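Local coordinates for GTPase-activating protein skywalker (Drosophila melanogaster, PDB 5HJQ) that acts as a GTPase-activating protein for Rab35, controlling synaptic vesicle protein turnover through endosomal trafficking, and binds phosphoinositides through its TBC domain, at residues E237-T242 and V301-A306; V227-T232 and D292-E297. All coordinates share one frame; numbering follows the deposited sequence.

Contact 1: E237-T242 and V301-A306. With I3P (D-myo-inositol-1,4,5-triphosphate), chain B.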
loop_
_atom_site.group_PDB
_atom_site.type_symbol
_atom_site.label_atom_id
_atom_site.label_comp_id
_atom_site.label_asym_id
_atom_site.label_seq_id
_atom_site.Cartn_x
_atom_site.Cartn_y
_atom_site.Cartn_z
ATOM N N GLU A 237 2.735 12.763 -8.091
ATOM C CA GLU A 237 3.822 12.788 -9.057
ATOM C C GLU A 237 5.159 13.136 -8.415
ATOM O O GLU A 237 6.204 12.688 -8.881
ATOM C CB GLU A 237 3.503 13.747 -10.207
ATOM C CG GLU A 237 4.251 15.065 -10.200
ATOM C CD GLU A 237 4.125 15.787 -11.530
ATOM O OE1 GLU A 237 3.235 15.413 -12.326
ATOM O OE2 GLU A 237 4.921 16.714 -11.788
ATOM N N VAL A 238 5.129 13.906 -7.333
ATOM C CA VAL A 238 6.334 14.132 -6.547
ATOM C C VAL A 238 6.793 12.810 -5.947
ATOM O O VAL A 238 7.990 12.520 -5.882
ATOM C CB VAL A 238 6.099 15.167 -5.429
ATOM C CG1 VAL A 238 7.247 15.154 -4.425
ATOM C CG2 VAL A 238 5.916 16.561 -6.021
ATOM N N THR A 239 5.822 12.001 -5.533
ATOM C CA THR A 239 6.104 10.718 -4.907
ATOM C C THR A 239 6.809 9.748 -5.855
ATOM O O THR A 239 7.864 9.213 -5.512
ATOM C CB THR A 239 4.822 10.049 -4.379
ATOM O OG1 THR A 239 4.165 10.923 -3.453
ATOM C CG2 THR A 239 5.162 8.744 -3.675
ATOM N N TRP A 240 6.245 9.515 -7.039
ATOM C CA TRP A 240 6.871 8.555 -7.950
ATOM C C TRP A 240 8.169 9.103 -8.532
ATOM O O TRP A 240 9.024 8.331 -8.965
ATOM C CB TRP A 240 5.916 8.117 -9.076
ATOM C CG TRP A 240 5.495 9.142 -10.107
ATOM C CD1 TRP A 240 4.276 9.743 -10.202
ATOM C CD2 TRP A 240 6.266 9.627 -11.224
ATOM N NE1 TRP A 240 4.243 10.589 -11.286
ATOM C CE2 TRP A 240 5.450 10.536 -11.929
ATOM C CE3 TRP A 240 7.565 9.391 -11.683
ATOM C CZ2 TRP A 240 5.896 11.214 -13.062
ATOM C CZ3 TRP A 240 8.004 10.063 -12.809
ATOM C CH2 TRP A 240 7.172 10.963 -13.486
ATOM N N LYS A 241 8.331 10.421 -8.522
ATOM C CA LYS A 241 9.611 11.011 -8.894
ATOM C C LYS A 241 10.639 10.780 -7.791
ATOM O O LYS A 241 11.801 10.493 -8.071
ATOM C CB LYS A 241 9.465 12.505 -9.191
ATOM C CG LYS A 241 8.954 12.796 -10.588
ATOM C CD LYS A 241 8.755 14.280 -10.822
ATOM C CE LYS A 241 8.251 14.535 -12.234
ATOM N NZ LYS A 241 7.814 15.940 -12.443
ATOM N N THR A 242 10.206 10.897 -6.541
ATOM C CA THR A 242 11.067 10.584 -5.404
ATOM C C THR A 242 11.555 9.140 -5.473
ATOM O O THR A 242 12.753 8.873 -5.387
ATOM C CB THR A 242 10.341 10.806 -4.069
ATOM O OG1 THR A 242 10.036 12.198 -3.918
ATOM C CG2 THR A 242 11.211 10.354 -2.908
ATOM N N VAL A 301 7.936 2.340 3.887
ATOM C CA VAL A 301 7.884 0.889 3.784
ATOM C C VAL A 301 7.601 0.486 2.344
ATOM O O VAL A 301 8.202 -0.452 1.822
ATOM C CB VAL A 301 6.800 0.289 4.723
ATOM C CG1 VAL A 301 6.527 -1.170 4.378
ATOM C CG2 VAL A 301 7.221 0.427 6.179
ATOM N N LEU A 302 6.689 1.210 1.705
ATOM C CA LEU A 302 6.347 0.955 0.313
ATOM C C LEU A 302 7.515 1.287 -0.611
ATOM O O LEU A 302 7.730 0.599 -1.607
ATOM C CB LEU A 302 5.109 1.757 -0.091
ATOM C CG LEU A 302 3.846 1.437 0.715
ATOM C CD1 LEU A 302 2.618 2.104 0.104
ATOM C CD2 LEU A 302 3.637 -0.067 0.834
ATOM N N TYR A 303 8.257 2.345 -0.282
ATOM C CA TYR A 303 9.457 2.707 -1.038
ATOM C C TYR A 303 10.438 1.545 -1.029
ATOM O O TYR A 303 10.959 1.151 -2.071
ATOM C CB TYR A 303 10.149 3.950 -0.460
ATOM C CG TYR A 303 9.404 5.264 -0.593
ATOM C CD1 TYR A 303 8.171 5.337 -1.224
ATOM C CD2 TYR A 303 9.952 6.439 -0.089
ATOM C CE1 TYR A 303 7.499 6.544 -1.342
ATOM C CE2 TYR A 303 9.292 7.649 -0.205
ATOM C CZ TYR A 303 8.067 7.697 -0.832
ATOM O OH TYR A 303 7.418 8.906 -0.946
ATOM N N ARG A 304 10.674 1.002 0.163
ATOM C CA ARG A 304 11.613 -0.097 0.354
ATOM C C ARG A 304 11.258 -1.313 -0.494
ATOM O O ARG A 304 12.112 -1.870 -1.178
ATOM C CB ARG A 304 11.667 -0.505 1.827
ATOM C CG ARG A 304 12.132 0.574 2.788
ATOM C CD ARG A 304 12.006 0.093 4.236
ATOM N NE ARG A 304 12.682 0.980 5.175
ATOM C CZ ARG A 304 13.990 0.958 5.407
ATOM N NH1 ARG A 304 14.763 0.092 4.765
ATOM N NH2 ARG A 304 14.524 1.803 6.275
ATOM N N VAL A 305 9.994 -1.720 -0.437
ATOM C CA VAL A 305 9.525 -2.907 -1.145
ATOM C C VAL A 305 9.656 -2.721 -2.657
ATOM O O VAL A 305 9.911 -3.674 -3.396
ATOM C CB VAL A 305 8.060 -3.231 -0.768
ATOM C CG1 VAL A 305 7.563 -4.454 -1.519
ATOM C CG2 VAL A 305 7.943 -3.449 0.732
ATOM N N ALA A 306 9.496 -1.483 -3.108
ATOM C CA ALA A 306 9.662 -1.149 -4.516
ATOM C C ALA A 306 11.091 -1.436 -4.973
ATOM O O ALA A 306 11.308 -2.004 -6.043
ATOM C CB ALA A 306 9.301 0.309 -4.758
HETATM C C1 I3P B . 18.001 4.687 8.822
HETATM C C2 I3P B . 18.495 5.664 9.876
HETATM C C3 I3P B . 17.462 6.742 10.205
HETATM C C4 I3P B . 15.986 6.369 10.064
HETATM C C5 I3P B . 15.613 5.005 9.490
HETATM C C6 I3P B . 16.774 4.012 9.351
HETATM O O1 I3P B . 18.972 3.667 8.521
HETATM O O2 I3P B . 18.783 4.953 11.044
HETATM O O3 I3P B . 17.676 7.173 11.547
HETATM O O4 I3P B . 15.374 7.376 9.234
HETATM O O5 I3P B . 14.627 4.432 10.316
HETATM O O6 I3P B . 16.412 2.966 8.455
HETATM P P1 I3P B . 20.551 3.951 8.605
HETATM O O11 I3P B . 20.967 4.064 10.029
HETATM O O12 I3P B . 21.286 2.787 7.978
HETATM O O13 I3P B . 20.911 5.238 7.838
HETATM P P4 I3P B . 14.317 8.374 9.918
HETATM O O41 I3P B . 14.275 8.116 11.405
HETATM O O42 I3P B . 12.934 8.128 9.313
HETATM O O43 I3P B . 14.744 9.838 9.654
HETATM P P5 I3P B . 13.622 3.383 9.708
HETATM O O51 I3P B . 12.482 3.192 10.641
HETATM O O52 I3P B . 13.098 3.889 8.389
HETATM O O53 I3P B . 14.310 2.059 9.498
#
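Tyr-303 reaches from helix 300-317 to Thr-239 and Thr-242 on helix 233-250, a small, mostly apolar helix-to-helix contact in the interior of the all-helical TBC domain. Only 115 Å² is buried, and the closest pair of CA atoms, those of Thr-242 and Tyr-303, lie 9.1 Å apart, a gap that a long aromatic side chain can span. The phenol end does most of the touching. The methyl CG2 of Thr-239 comes in at the edge of the ring, close to its plane, and lies 3.5 Å from Tyr-303 OH. This methyl is presented because CG2 stands anti to the backbone N (OG1 at chi1 -57°), while OG1 hydrogen-bonds to Gln-235 O and Asn-230 OD1. Threonine thus suits a buried helix position, since its hydroxyl is satisfied by its own helix and the loop before it, while its methyl packs against the neighbour. Thr-242 works in a similar way: its CG2 approaches Tyr-303 CE2 obliquely at 4.3 Å, and its OG1 bonds back to Val-238 O at 2.9 Å. That carbonyl also accepts the helical bond from Thr-242 N, the two donors arriving from opposite faces of its plane. Val-243 and Ile-246 continue the apolar bed for the tyrosine along the same helix.

The next residue, Arg-304, leaves helix 300-317 in another direction. Extended from CG to NE, it carries its guanidinium to the inositol trisphosphate, where NH2 donates to O52 of the 5-phosphate at 3.3 Å with an N-H...O angle of 162°. Ligand atom O6 lies in the guanidinium plane at its edge. NH1 is held by Ala-354 O and Ile-357 O, which fixes the group's rotation. With Lys-98, Arg-102, Lys-300 and Arg-358 it forms a cationic phosphoinositide-binding pocket.

Contact 2: V227-T232 and D292-E297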
loop_
_atom_site.group_PDB
_atom_site.type_symbol
_atom_site.label_atom_id
_atom_site.label_comp_id
_atom_site.label_asym_id
_atom_site.label_seq_id
_atom_site.Cartn_x
_atom_site.Cartn_y
_atom_site.Cartn_z
ATOM N N VAL A 227 3.415 10.418 6.172
ATOM C CA VAL A 227 2.654 10.326 4.933
ATOM C C VAL A 227 2.227 8.882 4.680
ATOM O O VAL A 227 3.038 7.964 4.786
ATOM C CB VAL A 227 3.474 10.837 3.728
ATOM C CG1 VAL A 227 2.675 10.703 2.443
ATOM C CG2 VAL A 227 3.905 12.285 3.949
ATOM N N PHE A 228 0.954 8.686 4.349
ATOM C CA PHE A 228 0.428 7.356 4.068
ATOM C C PHE A 228 -0.198 7.300 2.682
ATOM O O PHE A 228 0.178 6.478 1.845
ATOM C CB PHE A 228 -0.614 6.948 5.120
ATOM C CG PHE A 228 -0.056 6.803 6.503
ATOM C CD1 PHE A 228 0.032 7.896 7.348
ATOM C CD2 PHE A 228 0.390 5.573 6.957
ATOM C CE1 PHE A 228 0.550 7.764 8.621
ATOM C CE2 PHE A 228 0.911 5.435 8.229
ATOM C CZ PHE A 228 0.991 6.533 9.062
ATOM N N ILE A 229 -1.160 8.187 2.454
ATOM C CA ILE A 229 -1.958 8.166 1.239
ATOM C C ILE A 229 -1.923 9.527 0.536
ATOM O O ILE A 229 -2.374 10.532 1.087
ATOM C CB ILE A 229 -3.418 7.777 1.550
ATOM C CG1 ILE A 229 -3.499 6.332 2.050
ATOM C CG2 ILE A 229 -4.284 7.936 0.327
ATOM C CD1 ILE A 229 -4.855 5.970 2.631
ATOM N N ASN A 230 -1.377 9.558 -0.676
ATOM C CA ASN A 230 -1.306 10.802 -1.437
ATOM C C ASN A 230 -2.684 11.206 -1.943
ATOM O O ASN A 230 -3.451 10.364 -2.407
ATOM C CB ASN A 230 -0.322 10.668 -2.597
ATOM C CG ASN A 230 1.115 10.584 -2.126
ATOM O OD1 ASN A 230 1.923 9.842 -2.685
ATOM N ND2 ASN A 230 1.439 11.337 -1.077
ATOM N N GLN A 231 -2.988 12.499 -1.858
ATOM C CA GLN A 231 -4.353 12.971 -2.054
ATOM C C GLN A 231 -4.539 13.908 -3.248
ATOM O O GLN A 231 -5.662 14.090 -3.721
ATOM C CB GLN A 231 -4.830 13.655 -0.775
ATOM C CG GLN A 231 -4.940 12.694 0.402
ATOM C CD GLN A 231 -4.990 13.405 1.736
ATOM O OE1 GLN A 231 -5.580 14.480 1.865
ATOM N NE2 GLN A 231 -4.351 12.815 2.738
ATOM N N THR A 232 -3.451 14.498 -3.735
ATOM C CA THR A 232 -3.515 15.320 -4.940
ATOM C C THR A 232 -2.633 14.729 -6.034
ATOM O O THR A 232 -1.756 13.909 -5.761
ATOM C CB THR A 232 -3.086 16.780 -4.676
ATOM O OG1 THR A 232 -1.671 16.840 -4.460
ATOM C CG2 THR A 232 -3.812 17.348 -3.466
ATOM N N ASP A 292 1.010 -4.407 7.672
ATOM C CA ASP A 292 1.349 -4.440 9.096
ATOM C C ASP A 292 2.355 -3.360 9.474
ATOM O O ASP A 292 2.152 -2.614 10.432
ATOM C CB ASP A 292 1.911 -5.810 9.494
ATOM C CG ASP A 292 0.849 -6.892 9.539
ATOM O OD1 ASP A 292 -0.345 -6.554 9.691
ATOM O OD2 ASP A 292 1.213 -8.083 9.427
ATOM N N CYS A 293 3.444 -3.285 8.716
ATOM C CA CYS A 293 4.490 -2.307 8.981
ATOM C C CYS A 293 4.106 -0.925 8.465
ATOM O O CYS A 293 4.396 0.090 9.102
ATOM C CB CYS A 293 5.807 -2.761 8.350
ATOM S SG CYS A 293 6.377 -4.379 8.937
ATOM N N TYR A 294 3.439 -0.902 7.315
ATOM C CA TYR A 294 3.019 0.338 6.665
ATOM C C TYR A 294 2.117 1.192 7.552
ATOM O O TYR A 294 2.293 2.409 7.632
ATOM C CB TYR A 294 2.309 0.013 5.349
ATOM C CG TYR A 294 1.540 1.160 4.722
ATOM C CD1 TYR A 294 2.198 2.164 4.022
ATOM C CD2 TYR A 294 0.153 1.223 4.813
ATOM C CE1 TYR A 294 1.503 3.204 3.443
ATOM C CE2 TYR A 294 -0.554 2.265 4.237
ATOM C CZ TYR A 294 0.134 3.250 3.545
ATOM O OH TYR A 294 -0.539 4.298 2.959
ATOM N N PHE A 295 1.164 0.551 8.227
ATOM C CA PHE A 295 0.224 1.261 9.096
ATOM C C PHE A 295 0.912 1.840 10.331
ATOM O O PHE A 295 0.302 2.589 11.096
ATOM C CB PHE A 295 -0.919 0.337 9.536
ATOM C CG PHE A 295 -1.869 -0.024 8.431
ATOM C CD1 PHE A 295 -2.175 0.891 7.439
ATOM C CD2 PHE A 295 -2.451 -1.281 8.380
ATOM C CE1 PHE A 295 -3.047 0.565 6.419
ATOM C CE2 PHE A 295 -3.324 -1.614 7.357
ATOM C CZ PHE A 295 -3.618 -0.689 6.374
ATOM N N HIS A 296 2.180 1.489 10.521
ATOM C CA HIS A 296 2.949 1.969 11.663
ATOM C C HIS A 296 4.015 2.975 11.235
ATOM O O HIS A 296 4.185 4.019 11.864
ATOM C CB HIS A 296 3.600 0.791 12.391
ATOM C CG HIS A 296 4.295 1.171 13.664
ATOM N ND1 HIS A 296 3.661 1.840 14.686
ATOM C CD2 HIS A 296 5.566 0.965 14.077
ATOM C CE1 HIS A 296 4.516 2.040 15.675
ATOM N NE2 HIS A 296 5.679 1.517 15.330
ATOM N N GLU A 297 4.727 2.653 10.158
ATOM C CA GLU A 297 5.850 3.466 9.703
ATOM C C GLU A 297 5.442 4.493 8.655
ATOM O O GLU A 297 5.885 5.640 8.698
ATOM C CB GLU A 297 6.955 2.571 9.139
ATOM C CG GLU A 297 7.380 1.449 10.068
ATOM C CD GLU A 297 8.605 0.714 9.563
ATOM O OE1 GLU A 297 9.592 1.389 9.190
ATOM O OE2 GLU A 297 8.581 -0.536 9.539
#
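Phe-228, in the loop before helix 233-250, and Tyr-294, on helix 284-297, account for most of the 213 Å² buried here. Their rings form an edge-to-face (T-shaped) pair: the edge of Phe-228 is turned to the face of Tyr-294, with centroids 5.8 Å apart and planes at 83°. CD2 of Phe-228 is the atom over that face, set toward its rim, and the neighbouring atom on the same edge, CE2, meets the helix backbone, 3.4 Å from Tyr-294 O.

Tyrosine suits this place because it adds a polar end to an aromatic face. Its CG stands anti to the backbone N (chi1 166°), which sends the phenol out to the loop, where OH donates to Phe-228 O at 2.6 Å. The hydroxyl stands well above the carbonyl plane, 63° out of it, so the bond does not follow a lone pair. It nevertheless gives a buried carbonyl of an irregular loop a partner. Tyr-294 OH also lies 3.7 Å from CG1 of Ile-229, whose side chain crosses the tyrosine at about a right angle. A phenylalanine in place of Tyr-294 would take away the hydroxyl and would probably leave Phe-228 O without this donor and the loop less firmly held to the helix.

Helix 210-221 flanks the pair, with Leu-220 against both Phe-228 and Phe-295, while Ile-200 of helix 197-204 packs on Ile-229 and Tyr-294. The loop is thus held among three helices, 197-204, 210-221 and 284-297, just before the chain enters helix 233-250.

Overall arrangement
Both contacts are buried in the TBC domain, with contact 2 nearer the centre of the chain, and their segments alternate in sequence. Helix 233-250 follows the loop 227-232, and helix 300-317 follows helix 284-297, so contact 2 joins the earlier member of each consecutive pair and contact 1 the later. They also touch directly: Thr-239 and Asn-230 make the polar link between them, and Leu-302 packs on Tyr-294. A tyrosine bridges each gap, but contact 1 joins two helices through threonine methyls, whereas contact 2 ties a loop by aromatic stacking and a hydrogen bond. Both border the phosphoinositide pocket, through Arg-304 and Glu-297 respectively; the latter salt-bridges Arg-102.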